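Local coordinates for protein ribonucleoside-diphosphate reductase (PDB 5IM3) that probably catalyses the reduction of ribonucleoside diphosphates to deoxyribonucleotides for DNA synthesis, under allosteric control by bound nucleotides such as dATP, at residues A[606-616]-A[663-672]. Residues are numbered along the deposited sequence; the frame is centred on the assembly and turned at random.
Sequences SINLVNHIVDG and MGFQDALYLQ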
# COMPACT_ATOMS: atom_id res chain seq x y z
N SER A 606 -14.25 -15.97 -44.24
CA SER A 606 -14.49 -14.56 -43.94
C SER A 606 -14.48 -13.70 -45.20
O SER A 606 -13.58 -13.82 -46.04
CB SER A 606 -13.46 -14.03 -42.95
OG SER A 606 -13.74 -14.51 -41.64
N ILE A 607 -15.48 -12.83 -45.30
CA ILE A 607 -15.52 -11.83 -46.36
C ILE A 607 -14.50 -10.74 -46.06
O ILE A 607 -14.27 -10.37 -44.90
CB ILE A 607 -16.93 -11.23 -46.47
CG1 ILE A 607 -17.98 -12.33 -46.68
CG2 ILE A 607 -16.99 -10.21 -47.60
CD1 ILE A 607 -17.81 -13.13 -47.96
N ASN A 608 -13.89 -10.20 -47.12
CA ASN A 608 -12.95 -9.09 -47.02
C ASN A 608 -13.71 -7.81 -47.37
O ASN A 608 -13.89 -7.49 -48.54
CB ASN A 608 -11.76 -9.31 -47.94
CG ASN A 608 -10.81 -8.13 -47.96
OD1 ASN A 608 -10.95 -7.18 -47.19
ND2 ASN A 608 -9.84 -8.18 -48.86
N LEU A 609 -14.16 -7.09 -46.34
CA LEU A 609 -14.96 -5.89 -46.56
C LEU A 609 -14.20 -4.84 -47.36
O LEU A 609 -14.80 -4.12 -48.16
CB LEU A 609 -15.41 -5.31 -45.22
CG LEU A 609 -16.53 -6.07 -44.51
CD1 LEU A 609 -16.75 -5.52 -43.10
CD2 LEU A 609 -17.82 -5.99 -45.33
N VAL A 610 -12.88 -4.75 -47.17
CA VAL A 610 -12.10 -3.73 -47.88
C VAL A 610 -12.30 -3.86 -49.38
O VAL A 610 -12.45 -2.86 -50.09
CB VAL A 610 -10.62 -3.84 -47.49
CG1 VAL A 610 -9.74 -3.00 -48.44
CG2 VAL A 610 -10.42 -3.39 -46.05
N ASN A 611 -12.29 -5.09 -49.90
CA ASN A 611 -12.48 -5.30 -51.33
C ASN A 611 -13.90 -5.04 -51.79
O ASN A 611 -14.20 -5.25 -52.97
CB ASN A 611 -12.06 -6.72 -51.71
CG ASN A 611 -10.57 -6.85 -51.95
OD1 ASN A 611 -9.78 -6.04 -51.49
ND2 ASN A 611 -10.19 -7.88 -52.70
N HIS A 612 -14.79 -4.61 -50.89
CA HIS A 612 -16.16 -4.25 -51.26
C HIS A 612 -16.47 -2.79 -50.93
O HIS A 612 -17.64 -2.42 -50.81
CB HIS A 612 -17.15 -5.19 -50.58
CG HIS A 612 -16.93 -6.63 -50.93
ND1 HIS A 612 -15.95 -7.40 -50.35
CD2 HIS A 612 -17.54 -7.42 -51.84
CE1 HIS A 612 -15.98 -8.61 -50.87
NE2 HIS A 612 -16.93 -8.65 -51.78
N ILE A 613 -15.44 -1.97 -50.76
CA ILE A 613 -15.58 -0.53 -50.60
C ILE A 613 -15.03 0.13 -51.85
O ILE A 613 -13.83 0.01 -52.16
CB ILE A 613 -14.85 -0.02 -49.34
CG1 ILE A 613 -15.41 -0.69 -48.08
CG2 ILE A 613 -14.97 1.50 -49.24
CD1 ILE A 613 -16.86 -0.36 -47.78
N VAL A 614 -15.89 0.83 -52.58
CA VAL A 614 -15.49 1.51 -53.80
C VAL A 614 -15.19 2.97 -53.47
O VAL A 614 -14.48 3.26 -52.50
CB VAL A 614 -16.56 1.37 -54.90
CG1 VAL A 614 -16.59 -0.05 -55.42
CG2 VAL A 614 -17.94 1.78 -54.37
N ASP A 615 -15.73 3.90 -54.25
CA ASP A 615 -15.51 5.32 -53.99
C ASP A 615 -16.23 5.73 -52.71
O ASP A 615 -17.19 6.50 -52.76
CB ASP A 615 -15.99 6.15 -55.18
CG ASP A 615 -15.38 5.69 -56.49
OD1 ASP A 615 -16.05 4.95 -57.24
OD2 ASP A 615 -14.21 6.05 -56.77
N GLY A 616 -15.78 5.20 -51.58
CA GLY A 616 -16.32 5.56 -50.28
C GLY A 616 -17.58 4.84 -49.88
O GLY A 616 -18.09 5.09 -48.79
N MET A 663 -13.92 -9.51 -42.28
CA MET A 663 -12.67 -8.93 -41.84
C MET A 663 -12.42 -7.65 -42.62
O MET A 663 -13.09 -7.37 -43.63
CB MET A 663 -11.49 -9.91 -41.99
CG MET A 663 -11.30 -10.47 -43.39
SD MET A 663 -9.83 -11.51 -43.50
CE MET A 663 -9.92 -12.05 -45.20
N GLY A 664 -11.46 -6.86 -42.15
CA GLY A 664 -11.20 -5.56 -42.73
C GLY A 664 -12.20 -4.49 -42.33
O GLY A 664 -12.32 -3.48 -43.03
N PHE A 665 -12.92 -4.69 -41.22
CA PHE A 665 -13.95 -3.73 -40.82
C PHE A 665 -13.33 -2.38 -40.49
O PHE A 665 -13.80 -1.34 -40.96
CB PHE A 665 -14.74 -4.27 -39.63
CG PHE A 665 -15.89 -3.40 -39.22
CD1 PHE A 665 -17.13 -3.53 -39.84
CD2 PHE A 665 -15.74 -2.45 -38.23
CE1 PHE A 665 -18.19 -2.73 -39.47
CE2 PHE A 665 -16.80 -1.64 -37.86
CZ PHE A 665 -18.02 -1.79 -38.48
N GLN A 666 -12.29 -2.38 -39.66
CA GLN A 666 -11.64 -1.12 -39.30
C GLN A 666 -11.10 -0.42 -40.54
O GLN A 666 -11.25 0.80 -40.69
CB GLN A 666 -10.51 -1.39 -38.30
CG GLN A 666 -9.61 -0.19 -38.00
CD GLN A 666 -10.30 0.89 -37.20
OE1 GLN A 666 -10.12 0.99 -35.99
NE2 GLN A 666 -11.09 1.72 -37.87
N ASP A 667 -10.48 -1.18 -41.46
CA ASP A 667 -9.98 -0.59 -42.69
C ASP A 667 -11.12 -0.09 -43.57
O ASP A 667 -10.97 0.91 -44.28
CB ASP A 667 -9.13 -1.61 -43.44
CG ASP A 667 -7.82 -1.91 -42.73
OD1 ASP A 667 -7.60 -1.36 -41.63
OD2 ASP A 667 -7.01 -2.70 -43.27
N ALA A 668 -12.27 -0.77 -43.54
CA ALA A 668 -13.43 -0.27 -44.28
C ALA A 668 -13.92 1.05 -43.71
O ALA A 668 -14.39 1.92 -44.46
CB ALA A 668 -14.55 -1.31 -44.27
N LEU A 669 -13.83 1.22 -42.39
CA LEU A 669 -14.17 2.50 -41.78
C LEU A 669 -13.24 3.61 -42.27
O LEU A 669 -13.69 4.71 -42.59
CB LEU A 669 -14.11 2.40 -40.25
CG LEU A 669 -15.16 1.56 -39.53
CD1 LEU A 669 -14.84 1.49 -38.05
CD2 LEU A 669 -16.56 2.12 -39.74
N TYR A 670 -11.94 3.32 -42.34
CA TYR A 670 -10.99 4.31 -42.85
C TYR A 670 -11.40 4.80 -44.23
O TYR A 670 -11.39 6.01 -44.50
CB TYR A 670 -9.58 3.71 -42.90
CG TYR A 670 -8.95 3.40 -41.56
CD1 TYR A 670 -9.28 4.12 -40.42
CD2 TYR A 670 -8.01 2.38 -41.44
CE1 TYR A 670 -8.70 3.84 -39.19
CE2 TYR A 670 -7.42 2.09 -40.22
CZ TYR A 670 -7.77 2.82 -39.10
OH TYR A 670 -7.18 2.53 -37.89
N LEU A 671 -11.75 3.88 -45.12
CA LEU A 671 -12.09 4.26 -46.49
C LEU A 671 -13.31 5.15 -46.56
O LEU A 671 -13.48 5.88 -47.54
CB LEU A 671 -12.31 3.01 -47.34
CG LEU A 671 -11.07 2.14 -47.59
CD1 LEU A 671 -11.44 0.91 -48.41
CD2 LEU A 671 -9.98 2.94 -48.30
N GLN A 672 -14.17 5.11 -45.55
CA GLN A 672 -15.31 6.01 -45.46
C GLN A 672 -15.04 7.20 -44.55
O GLN A 672 -15.90 8.07 -44.40
CB GLN A 672 -16.54 5.24 -44.96
CG GLN A 672 -16.87 4.00 -45.79
CD GLN A 672 -17.98 3.17 -45.18
OE1 GLN A 672 -19.16 3.45 -45.38
NE2 GLN A 672 -17.60 2.13 -44.44
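Parallel strand pairing between Asn-608 and Met-663, at the end of strand 600-608, passes directly into apolar packing of the loop 609-616 on helix 665-672, a buried contact in the barrel domain. Met-663 N donates to Ile-607 O at 2.8 Å, and its O accepts from Leu-609 N at 2.9 Å. With chi1 at 56°, CG of Met-663 stands between its own backbone N and carbonyl carbon, 3.3 Å from Ile-607 O, and the extended chain beyond it carries CE toward Ser-606 O; helix 773-779 packs against this side chain. The two parallel strands, 600-608 and 659-663, are linked by mainly helical chain and belong to the ten-stranded alpha-beta barrel of ribonucleotide reductases. Gly-664, the N-cap residue with positive phi, turns the second strand into helix 665-672. Along that helix, Leu-609 sets CD1 against the ring edge of Phe-665, and Val-610 rests CG2 on the first turn, over Gly-664 O and 3.4 Å from Asp-667 CB. Ile-613 straddles the next turn, with CG1 facing Ala-668 CB and CG2 lying 3.6 Å from Leu-671 CB. His-612 reaches back to the strand end, where its ND1 donates to Asn-608 O in the imidazole plane but from above the carbonyl plane; NE2 is hydrogen-bonded to Thr-626 OG1, fixing the ring's rotation. At the far end Gln-672 CG rests 3.4 Å from Gly-616 O, while its NE2 donates a hydrogen bond to Ala-668 O, one turn back.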